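Local coordinates for 3-hydroxyadipyl-CoA dehydrogenase (Escherichia coli, PDB 3MOG), which catalyses the NAD-dependent oxidation of 3-hydroxyadipyl-CoA to 3-oxoadipyl-CoA in the breakdown of phenylacetate, at residues Ala25-Ile36 against Arg72-Leu82; Ala147-Gly158 against Lys178-Phe189. All blocks are in the same frame, centred on the assembly; numbering follows the deposited sequence. Where two conformers were deposited one is given.

Interaction 1 of 2, residues Ala25-Ile36 against Arg72-Leu82; sequences ASHGHQVLLYDI and RLIPVTDIHAL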
loop_
_atom_site.group_PDB
_atom_site.type_symbol
_atom_site.label_atom_id
_atom_site.label_comp_id
_atom_site.label_asym_id
_atom_site.label_seq_id
_atom_site.Cartn_x
_atom_site.Cartn_y
_atom_site.Cartn_z
ATOM N N ALA C 25 29.314 -5.792 -34.357
ATOM C CA ALA C 25 30.104 -6.255 -35.513
ATOM C C ALA C 25 29.903 -5.399 -36.765
ATOM O O ALA C 25 30.845 -5.198 -37.529
ATOM C CB ALA C 25 29.814 -7.709 -35.828
ATOM N N SER C 26 28.687 -4.887 -36.966
ATOM C CA SER C 26 28.399 -4.051 -38.142
ATOM C C SER C 26 29.107 -2.697 -38.093
ATOM O O SER C 26 29.139 -1.988 -39.085
ATOM C CB SER C 26 26.885 -3.894 -38.391
ATOM O OG SER C 26 26.322 -2.850 -37.616
ATOM N N HIS C 27 29.699 -2.375 -36.943
ATOM C CA HIS C 27 30.400 -1.117 -36.737
ATOM C C HIS C 27 31.908 -1.285 -36.499
ATOM O O HIS C 27 32.566 -0.381 -35.968
ATOM C CB HIS C 27 29.744 -0.314 -35.598
ATOM C CG HIS C 27 28.416 0.275 -35.963
ATOM N ND1 HIS C 27 27.224 -0.374 -35.726
ATOM C CD2 HIS C 27 28.094 1.454 -36.547
ATOM C CE1 HIS C 27 26.223 0.373 -36.159
ATOM N NE2 HIS C 27 26.723 1.493 -36.652
ATOM N N GLY C 28 32.452 -2.436 -36.885
ATOM C CA GLY C 28 33.905 -2.621 -36.928
ATOM C C GLY C 28 34.520 -3.337 -35.747
ATOM O O GLY C 28 35.744 -3.458 -35.656
ATOM N N HIS C 29 33.683 -3.832 -34.842
ATOM C CA HIS C 29 34.188 -4.543 -33.678
ATOM C C HIS C 29 34.245 -6.041 -33.888
ATOM O O HIS C 29 33.308 -6.648 -34.408
ATOM C CB HIS C 29 33.354 -4.224 -32.435
ATOM C CG HIS C 29 33.360 -2.774 -32.077
ATOM N ND1 HIS C 29 34.261 -2.234 -31.190
ATOM C CD2 HIS C 29 32.601 -1.744 -32.517
ATOM C CE1 HIS C 29 34.046 -0.936 -31.081
ATOM N NE2 HIS C 29 33.049 -0.611 -31.882
ATOM N N GLN C 30 35.365 -6.621 -33.473
ATOM C CA GLN C 30 35.477 -8.055 -33.297
ATOM C C GLN C 30 34.529 -8.441 -32.154
ATOM O O GLN C 30 34.606 -7.877 -31.057
ATOM C CB GLN C 30 36.938 -8.421 -32.992
ATOM C CG GLN C 30 37.197 -9.896 -32.726
ATOM C CD GLN C 30 38.399 -10.415 -33.498
ATOM O OE1 GLN C 30 39.333 -10.979 -32.917
ATOM N NE2 GLN C 30 38.376 -10.234 -34.824
ATOM N N VAL C 31 33.610 -9.362 -32.432
ATOM C CA VAL C 31 32.614 -9.769 -31.445
ATOM C C VAL C 31 32.766 -11.224 -31.019
ATOM O O VAL C 31 32.644 -12.138 -31.834
ATOM C CB VAL C 31 31.161 -9.506 -31.920
ATOM C CG1 VAL C 31 30.140 -10.004 -30.879
ATOM C CG2 VAL C 31 30.957 -8.025 -32.193
ATOM N N LEU C 32 33.033 -11.422 -29.731
ATOM C CA LEU C 32 33.026 -12.751 -29.142
ATOM C C LEU C 32 31.621 -13.050 -28.650
ATOM O O LEU C 32 31.184 -12.498 -27.643
ATOM C CB LEU C 32 34.031 -12.828 -27.992
ATOM C CG LEU C 32 35.498 -12.525 -28.341
ATOM C CD1 LEU C 32 36.340 -12.377 -27.092
ATOM C CD2 LEU C 32 36.102 -13.577 -29.252
ATOM N N LEU C 33 30.902 -13.894 -29.377
ATOM C CA LEU C 33 29.553 -14.276 -28.986
ATOM C C LEU C 33 29.586 -15.565 -28.143
ATOM O O LEU C 33 29.849 -16.646 -28.664
ATOM C CB LEU C 33 28.663 -14.442 -30.223
ATOM C CG LEU C 33 27.152 -14.701 -30.056
ATOM C CD1 LEU C 33 26.423 -13.563 -29.317
ATOM C CD2 LEU C 33 26.534 -14.896 -31.425
ATOM N N TYR C 34 29.328 -15.431 -26.846
ATOM C CA TYR C 34 29.480 -16.522 -25.890
ATOM C C TYR C 34 28.165 -17.152 -25.460
ATOM O O TYR C 34 27.230 -16.457 -25.063
ATOM C CB TYR C 34 30.242 -16.047 -24.641
ATOM C CG TYR C 34 30.246 -17.047 -23.491
ATOM C CD1 TYR C 34 29.426 -16.865 -22.373
ATOM C CD2 TYR C 34 31.063 -18.182 -23.526
ATOM C CE1 TYR C 34 29.421 -17.777 -21.324
ATOM C CE2 TYR C 34 31.064 -19.106 -22.469
ATOM C CZ TYR C 34 30.242 -18.893 -21.379
ATOM O OH TYR C 34 30.233 -19.796 -20.343
ATOM N N ASP C 35 28.127 -18.481 -25.536
ATOM C CA ASP C 35 27.089 -19.319 -24.947
ATOM C C ASP C 35 27.718 -20.698 -24.737
ATOM O O ASP C 35 28.658 -21.061 -25.456
ATOM C CB ASP C 35 25.883 -19.431 -25.880
ATOM C CG ASP C 35 24.625 -19.905 -25.170
ATOM O OD1 ASP C 35 24.706 -20.388 -24.018
ATOM O OD2 ASP C 35 23.540 -19.790 -25.772
ATOM N N ILE C 36 27.208 -21.454 -23.760
ATOM C CA ILE C 36 27.713 -22.812 -23.496
ATOM C C ILE C 36 27.311 -23.833 -24.574
ATOM O O ILE C 36 28.011 -24.825 -24.783
ATOM C CB ILE C 36 27.316 -23.343 -22.093
ATOM C CG1 ILE C 36 25.806 -23.195 -21.859
ATOM C CG2 ILE C 36 28.138 -22.641 -20.993
ATOM C CD1 ILE C 36 25.207 -24.287 -20.990
ATOM N N ARG C 72 33.406 -10.883 -38.445
ATOM C CA ARG C 72 33.760 -10.405 -37.106
ATOM C C ARG C 72 33.000 -11.132 -35.992
ATOM O O ARG C 72 33.321 -10.978 -34.818
ATOM C CB ARG C 72 33.624 -8.872 -37.005
ATOM C CG ARG C 72 34.721 -8.127 -37.777
ATOM C CD ARG C 72 34.626 -6.611 -37.691
ATOM N NE ARG C 72 33.531 -6.058 -38.483
ATOM C CZ ARG C 72 33.671 -5.186 -39.484
ATOM N NH1 ARG C 72 34.872 -4.754 -39.851
ATOM N NH2 ARG C 72 32.597 -4.734 -40.119
ATOM N N LEU C 73 32.014 -11.944 -36.369
ATOM C CA LEU C 73 31.236 -12.718 -35.405
ATOM C C LEU C 73 31.907 -14.039 -35.052
ATOM O O LEU C 73 31.793 -15.014 -35.789
ATOM C CB LEU C 73 29.813 -12.968 -35.924
ATOM C CG LEU C 73 28.885 -11.746 -35.976
ATOM C CD1 LEU C 73 27.672 -12.029 -36.839
ATOM C CD2 LEU C 73 28.467 -11.300 -34.565
ATOM N N ILE C 74 32.595 -14.061 -33.916
ATOM C CA ILE C 74 33.320 -15.254 -33.476
ATOM C C ILE C 74 32.589 -15.990 -32.336
ATOM O O ILE C 74 32.548 -15.493 -31.211
ATOM C CB ILE C 74 34.780 -14.910 -33.074
ATOM C CG1 ILE C 74 35.429 -14.012 -34.142
ATOM C CG2 ILE C 74 35.591 -16.200 -32.840
ATOM C CD1 ILE C 74 36.855 -13.619 -33.861
ATOM N N PRO C 75 31.996 -17.167 -32.634
ATOM C CA PRO C 75 31.328 -17.956 -31.590
ATOM C C PRO C 75 32.328 -18.638 -30.667
ATOM O O PRO C 75 33.276 -19.280 -31.128
ATOM C CB PRO C 75 30.520 -18.993 -32.373
ATOM C CG PRO C 75 31.217 -19.121 -33.698
ATOM C CD PRO C 75 31.915 -17.807 -33.963
ATOM N N VAL C 76 32.130 -18.457 -29.367
ATOM C CA VAL C 76 33.013 -19.025 -28.352
ATOM C C VAL C 76 32.197 -19.743 -27.290
ATOM O O VAL C 76 31.074 -19.323 -26.959
ATOM C CB VAL C 76 33.969 -17.961 -27.696
ATOM C CG1 VAL C 76 34.906 -17.337 -28.737
ATOM C CG2 VAL C 76 33.198 -16.869 -26.972
ATOM N N THR C 77 32.768 -20.828 -26.769
ATOM C CA THR C 77 32.136 -21.667 -25.743
ATOM C C THR C 77 32.970 -21.646 -24.457
ATOM O O THR C 77 32.527 -22.084 -23.395
ATOM C CB THR C 77 31.969 -23.117 -26.243
ATOM O OG1 THR C 77 31.490 -23.107 -27.591
ATOM C CG2 THR C 77 30.970 -23.877 -25.395
ATOM N N ASP C 78 34.182 -21.119 -24.567
ATOM C CA ASP C 78 35.078 -20.985 -23.422
ATOM C C ASP C 78 35.047 -19.542 -22.889
ATOM O O ASP C 78 35.415 -18.594 -23.597
ATOM C CB ASP C 78 36.498 -21.411 -23.826
ATOM C CG ASP C 78 37.498 -21.323 -22.678
ATOM O OD1 ASP C 78 37.131 -21.608 -21.517
ATOM O OD2 ASP C 78 38.668 -20.975 -22.946
ATOM N N ILE C 79 34.609 -19.389 -21.637
ATOM C CA ILE C 79 34.492 -18.076 -20.970
ATOM C C ILE C 79 35.823 -17.337 -20.879
ATOM O O ILE C 79 35.849 -16.107 -20.794
ATOM C CB ILE C 79 33.930 -18.178 -19.519
ATOM C CG1 ILE C 79 33.470 -19.609 -19.180
ATOM C CG2 ILE C 79 32.850 -17.118 -19.282
ATOM C CD1 ILE C 79 34.560 -20.493 -18.520
ATOM N N HIS C 80 36.914 -18.104 -20.901
ATOM C CA HIS C 80 38.264 -17.563 -20.810
ATOM C C HIS C 80 38.688 -16.805 -22.052
ATOM O O HIS C 80 39.561 -15.946 -21.975
ATOM C CB HIS C 80 39.271 -18.667 -20.490
ATOM C CG HIS C 80 39.179 -19.169 -19.085
ATOM N ND1 HIS C 80 39.825 -18.554 -18.034
ATOM C CD2 HIS C 80 38.509 -20.220 -18.556
ATOM C CE1 HIS C 80 39.555 -19.205 -16.916
ATOM N NE2 HIS C 80 38.762 -20.223 -17.205
ATOM N N ALA C 81 38.061 -17.115 -23.186
ATOM C CA ALA C 81 38.306 -16.388 -24.433
ATOM C C ALA C 81 37.884 -14.922 -24.331
ATOM O O ALA C 81 38.430 -14.069 -25.032
ATOM C CB ALA C 81 37.610 -17.067 -25.605
ATOM N N LEU C 82 36.948 -14.624 -23.429
ATOM C CA LEU C 82 36.521 -13.238 -23.200
ATOM C C LEU C 82 37.533 -12.379 -22.413
ATOM O O LEU C 82 37.228 -11.231 -22.060
ATOM C CB LEU C 82 35.142 -13.177 -22.519
ATOM C CG LEU C 82 33.966 -14.076 -22.913
ATOM C CD1 LEU C 82 32.717 -13.578 -22.191
ATOM C CD2 LEU C 82 33.720 -14.120 -24.407
#

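Interaction 2 of 2, residues Ala147-Gly158 against Lys178-Phe189; sequences APVMKLVEVVSG and KQPVRCHSTPGF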
loop_
_atom_site.group_PDB
_atom_site.type_symbol
_atom_site.label_atom_id
_atom_site.label_comp_id
_atom_site.label_asym_id
_atom_site.label_seq_id
_atom_site.Cartn_x
_atom_site.Cartn_y
_atom_site.Cartn_z
ATOM N N ALA C 147 17.272 -4.835 -31.377
ATOM C CA ALA C 147 18.492 -4.028 -31.232
ATOM C C ALA C 147 19.066 -3.385 -32.499
ATOM O O ALA C 147 19.503 -2.229 -32.417
ATOM C CB ALA C 147 19.568 -4.767 -30.472
ATOM N N PRO C 148 19.076 -4.102 -33.662
ATOM C CA PRO C 148 19.600 -3.418 -34.854
ATOM C C PRO C 148 18.728 -2.280 -35.377
ATOM O O PRO C 148 19.241 -1.388 -36.051
ATOM C CB PRO C 148 19.691 -4.534 -35.904
ATOM C CG PRO C 148 19.712 -5.796 -35.139
ATOM C CD PRO C 148 18.861 -5.541 -33.933
ATOM N N VAL C 149 17.436 -2.300 -35.052
ATOM C CA VAL C 149 16.519 -1.255 -35.512
ATOM C C VAL C 149 16.362 -0.098 -34.502
ATOM O O VAL C 149 16.553 1.061 -34.871
ATOM C CB VAL C 149 15.143 -1.837 -35.948
ATOM C CG1 VAL C 149 14.251 -0.741 -36.509
ATOM C CG2 VAL C 149 15.338 -2.925 -37.002
ATOM N N MET C 150 16.052 -0.423 -33.241
ATOM C CA MET C 150 15.763 0.569 -32.179
ATOM C C MET C 150 16.954 1.473 -31.824
ATOM O O MET C 150 18.051 0.987 -31.543
ATOM C CB MET C 150 15.236 -0.143 -30.928
ATOM C CG MET C 150 13.902 -0.907 -31.145
ATOM S SD MET C 150 12.508 0.108 -31.740
ATOM C CE MET C 150 12.060 0.961 -30.241
ATOM N N LYS C 151 16.764 2.767 -31.936
ATOM C CA LYS C 151 17.817 3.721 -31.681
ATOM C C LYS C 151 18.246 3.947 -30.254
ATOM O O LYS C 151 19.333 4.407 -30.016
ATOM C CB LYS C 151 17.530 5.032 -32.375
ATOM C CG LYS C 151 17.907 4.996 -33.812
ATOM C CD LYS C 151 17.833 6.345 -34.443
ATOM C CE LYS C 151 18.634 7.399 -33.706
ATOM N NZ LYS C 151 20.031 7.511 -34.181
ATOM N N LEU C 152 17.371 3.672 -29.312
ATOM C CA LEU C 152 17.629 4.061 -27.929
ATOM C C LEU C 152 18.470 3.035 -27.170
ATOM O O LEU C 152 18.254 1.844 -27.305
ATOM C CB LEU C 152 16.308 4.322 -27.179
ATOM C CG LEU C 152 16.481 5.070 -25.847
ATOM C CD1 LEU C 152 16.592 6.611 -26.053
ATOM C CD2 LEU C 152 15.362 4.718 -24.896
ATOM N N VAL C 153 19.429 3.507 -26.379
ATOM C CA VAL C 153 19.954 2.691 -25.278
ATOM C C VAL C 153 19.993 3.483 -23.966
ATOM O O VAL C 153 20.320 4.663 -23.961
ATOM C CB VAL C 153 21.289 1.901 -25.611
ATOM C CG1 VAL C 153 22.009 2.481 -26.751
ATOM C CG2 VAL C 153 22.206 1.724 -24.384
ATOM N N GLU C 154 19.600 2.836 -22.876
ATOM C CA GLU C 154 19.679 3.426 -21.554
ATOM C C GLU C 154 20.991 2.988 -20.917
ATOM O O GLU C 154 21.249 1.787 -20.772
ATOM C CB GLU C 154 18.477 2.979 -20.714
ATOM C CG GLU C 154 17.145 3.506 -21.220
ATOM C CD GLU C 154 15.956 3.033 -20.388
ATOM O OE1 GLU C 154 15.715 1.807 -20.328
ATOM O OE2 GLU C 154 15.250 3.893 -19.811
ATOM N N VAL C 155 21.834 3.961 -20.586
ATOM C CA VAL C 155 23.124 3.704 -19.959
ATOM C C VAL C 155 22.937 3.855 -18.455
ATOM O O VAL C 155 22.727 4.951 -17.947
ATOM C CB VAL C 155 24.219 4.681 -20.450
ATOM C CG1 VAL C 155 25.528 4.433 -19.698
ATOM C CG2 VAL C 155 24.438 4.562 -21.956
ATOM N N VAL C 156 22.984 2.749 -17.737
ATOM C CA VAL C 156 22.472 2.750 -16.371
ATOM C C VAL C 156 23.571 2.696 -15.331
ATOM O O VAL C 156 24.359 1.740 -15.303
ATOM C CB VAL C 156 21.506 1.581 -16.145
ATOM C CG1 VAL C 156 20.717 1.796 -14.876
ATOM C CG2 VAL C 156 20.584 1.441 -17.315
ATOM N N SER C 157 23.633 3.719 -14.482
ATOM C CA SER C 157 24.596 3.725 -13.379
ATOM C C SER C 157 24.048 3.000 -12.156
ATOM O O SER C 157 22.944 3.286 -11.671
ATOM C CB SER C 157 25.003 5.139 -12.987
ATOM O OG SER C 157 25.648 5.818 -14.053
ATOM N N GLY C 158 24.831 2.047 -11.661
ATOM C CA GLY C 158 24.632 1.538 -10.317
ATOM C C GLY C 158 25.282 2.511 -9.360
ATOM O O GLY C 158 25.920 3.492 -9.782
ATOM N N LYS C 178 23.462 4.793 -32.277
ATOM C CA LYS C 178 22.397 4.787 -31.280
ATOM C C LYS C 178 22.298 6.143 -30.618
ATOM O O LYS C 178 23.100 7.039 -30.884
ATOM C CB LYS C 178 22.630 3.711 -30.205
ATOM C CG LYS C 178 22.680 2.264 -30.704
ATOM C CD LYS C 178 21.501 1.909 -31.590
ATOM C CE LYS C 178 21.597 0.460 -32.066
ATOM N NZ LYS C 178 20.478 0.105 -33.000
ATOM N N GLN C 179 21.304 6.281 -29.754
ATOM C CA GLN C 179 21.155 7.466 -28.938
ATOM C C GLN C 179 21.137 7.039 -27.476
ATOM O O GLN C 179 20.137 6.504 -26.994
ATOM C CB GLN C 179 19.858 8.202 -29.298
ATOM C CG GLN C 179 19.728 9.592 -28.674
ATOM C CD GLN C 179 20.920 10.490 -28.979
ATOM O OE1 GLN C 179 21.263 10.706 -30.140
ATOM N NE2 GLN C 179 21.567 11.001 -27.931
ATOM N N PRO C 180 22.249 7.253 -26.769
ATOM C CA PRO C 180 22.260 6.923 -25.354
ATOM C C PRO C 180 21.516 7.974 -24.526
ATOM O O PRO C 180 21.483 9.161 -24.891
ATOM C CB PRO C 180 23.746 6.932 -25.004
ATOM C CG PRO C 180 24.353 7.928 -25.986
ATOM C CD PRO C 180 23.524 7.842 -27.231
ATOM N N VAL C 181 20.900 7.511 -23.441
ATOM C CA VAL C 181 20.368 8.366 -22.390
ATOM C C VAL C 181 20.898 7.800 -21.068
ATOM O O VAL C 181 21.049 6.596 -20.939
ATOM C CB VAL C 181 18.810 8.439 -22.397
ATOM C CG1 VAL C 181 18.303 9.219 -23.611
ATOM C CG2 VAL C 181 18.155 7.032 -22.337
ATOM N N ARG C 182 21.221 8.666 -20.112
ATOM C CA ARG C 182 21.740 8.222 -18.810
ATOM C C ARG C 182 20.637 8.210 -17.773
ATOM O O ARG C 182 19.767 9.074 -17.781
ATOM C CB ARG C 182 22.846 9.148 -18.320
ATOM C CG ARG C 182 23.898 9.437 -19.366
ATOM C CD ARG C 182 24.267 10.904 -19.352
ATOM N NE ARG C 182 25.184 11.195 -20.448
ATOM C CZ ARG C 182 26.493 11.375 -20.299
ATOM N NH1 ARG C 182 27.045 11.323 -19.089
ATOM N NH2 ARG C 182 27.251 11.617 -21.364
ATOM N N CYS C 183 20.683 7.222 -16.885
ATOM C CA CYS C 183 19.766 7.114 -15.772
ATOM C C CYS C 183 20.388 6.264 -14.673
ATOM O O CYS C 183 21.299 5.497 -14.930
ATOM C CB CYS C 183 18.418 6.521 -16.206
ATOM S SG CYS C 183 18.439 4.786 -16.601
ATOM N N HIS C 184 19.900 6.422 -13.446
ATOM C CA HIS C 184 20.364 5.635 -12.312
ATOM C C HIS C 184 19.610 4.319 -12.284
ATOM O O HIS C 184 18.597 4.164 -12.973
ATOM C CB HIS C 184 20.153 6.396 -10.997
ATOM C CG HIS C 184 21.033 5.924 -9.881
ATOM N ND1 HIS C 184 22.398 6.112 -9.880
ATOM C CD2 HIS C 184 20.742 5.268 -8.732
ATOM C CE1 HIS C 184 22.912 5.591 -8.778
ATOM N NE2 HIS C 184 21.928 5.075 -8.064
ATOM N N SER C 185 20.101 3.375 -11.488
ATOM C CA SER C 185 19.504 2.061 -11.407
ATOM C C SER C 185 18.263 2.024 -10.513
ATOM O O SER C 185 18.248 1.378 -9.471
ATOM C CB SER C 185 20.551 1.040 -10.935
ATOM O OG SER C 185 20.093 -0.251 -11.255
ATOM N N THR C 186 17.213 2.710 -10.942
ATOM C CA THR C 186 15.958 2.735 -10.206
ATOM C C THR C 186 14.945 1.899 -10.991
ATOM O O THR C 186 15.110 1.724 -12.203
ATOM C CB THR C 186 15.479 4.193 -10.035
ATOM O OG1 THR C 186 15.376 4.808 -11.326
ATOM C CG2 THR C 186 16.463 4.972 -9.170
ATOM N N PRO C 187 13.909 1.371 -10.311
ATOM C CA PRO C 187 12.948 0.470 -10.954
ATOM C C PRO C 187 12.334 1.037 -12.233
ATOM O O PRO C 187 11.767 2.137 -12.207
ATOM C CB PRO C 187 11.846 0.326 -9.906
ATOM C CG PRO C 187 12.509 0.617 -8.608
ATOM C CD PRO C 187 13.574 1.604 -8.892
ATOM N N GLY C 188 12.456 0.275 -13.321
ATOM C CA GLY C 188 11.848 0.601 -14.613
ATOM C C GLY C 188 12.669 1.572 -15.444
ATOM O O GLY C 188 12.243 1.969 -16.523
ATOM N N PHE C 189 13.840 1.950 -14.930
ATOM C CA PHE C 189 14.726 2.974 -15.520
ATOM C C PHE C 189 13.964 4.263 -15.900
ATOM O O PHE C 189 13.361 4.897 -15.026
ATOM C CB PHE C 189 15.572 2.395 -16.667
ATOM C CG PHE C 189 16.348 1.130 -16.297
ATOM C CD1 PHE C 189 16.834 0.923 -14.997
ATOM C CD2 PHE C 189 16.620 0.171 -17.268
ATOM C CE1 PHE C 189 17.542 -0.223 -14.670
ATOM C CE2 PHE C 189 17.334 -0.982 -16.954
ATOM C CZ PHE C 189 17.796 -1.182 -15.654
HETATM O O HOH W 1 21.887 -0.947 -35.730
HETATM O O HOH W 2 13.470 1.072 -19.065
#

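Interaction 1 of 2, residues Ala25-Ile36 against Arg72-Leu82
The Tyr34 ring is overlain by Ile79, whose CG2 lies 4.2 Å from the ring centroid, over one face, in a CH-pi contact. At the edge of the same ring, Tyr34 CE2 meets Thr77 O near the ring plane, 3.4 Å away. A chi1 of 170° swings the ring away from the backbone N and out to the turn and 3-10 segment that follow Val76. The two strands, 31-34 and 73-76, are parallel neighbours at one margin of the Rossmann-type NAD-binding domain, 73-76 being the outermost strand within the chain. Backbone hydrogen bonds alternate in direction, from Val31 N to Arg72 O, Ile74 N to Val31 O, Leu33 N to Ile74 O and Val76 N to Leu33 O.

The face carrying Leu32 and Tyr34 is closed by Leu82, whose CD2 wedges against Leu32 CB (3.8 Å) and Tyr34 CB (4.0 Å); branched aliphatic chains suit this oily seam. On the opposite face Leu73 CD2 meets Ala25 CB at 4.0 Å, where a small residue lets helix 15-26 come close to the sheet. Nearer the surface, Ile74 CD1 rests against the amide carbon CD of Gln30 (3.6 Å).

Arg72 ties the strand to the end of that helix. Its chain bends at chi3 (-73°) and lays the guanidinium against Gly28, whose CA sits 3.6 Å from the plane of the Arg72 group; the positive phi of Gly28 (99°) is what suits glycine there. Arg72 NE donates to Ala25 O at 3.0 Å, in the carbonyl plane but tilted from the guanidinium plane.

Interaction 2 of 2, residues Ala147-Gly158 against Lys178-Phe189
A bend at chi2 (-50°), followed by two extended torsions, carries the Lys178 ammonium back to the loop before strand 152-157, and chi1 of -53° sets the Phe189 ring against Val156. Lys178 NZ donates to Ala147 O at 2.6 Å, nearly in line with the carbonyl, and to Met150 O at 3.0 Å from above the carbonyl plane; a water joins it to Pro148 O. On the way, its CB packs on Val153 CG1. A long flexible chain with a charged end suits this buried place, since one ammonium serves two carbonyls directly and a third through water.

Strands 152-157 and 179-184 are the parallel pair of a beta-alpha-beta crossover through helix 163-175, bonded along their backbones from Lys151 to Ser157. Val156 CG2 sits 4.0 Å above the centre of the Phe189 ring, a CH-pi contact only 8° off the normal, and touches Cys183 SG.

Glu154 stretches past Val181 CG2 to Phe189, bringing OE1 to the ring edge. Glu154 OE1 is hydrogen-bonded to His142 ND1, consistent with the family's catalytic His-Glu pair, and to a water shared with Gly188 O; bonds from Ile190 N and Val191 N to OE2 would hold the carboxylate in place.

Interactions 1 and 2 occupy the two ends of one eight-stranded mixed sheet, each joining an outermost strand to its inner neighbour. Their centres lie 23 Å apart and their nearest atoms about 6 Å, without touching. Helix 15-26 bridges them: Ala21 packs on Val31 and Leu73 in interaction 1, whereas Val23 touches Lys178 and Met16 touches Ala147 in interaction 2. Gly12, Gly14 and Gly17, in the turn into this helix and its first residues, fit a Rossmann-type GxGxxG pattern. Asp35 lies near it, placed like the acidic residue that commonly binds the adenosine ribose of NAD; interaction 2 instead holds Glu154, bonded to His142, probably at the catalytic centre.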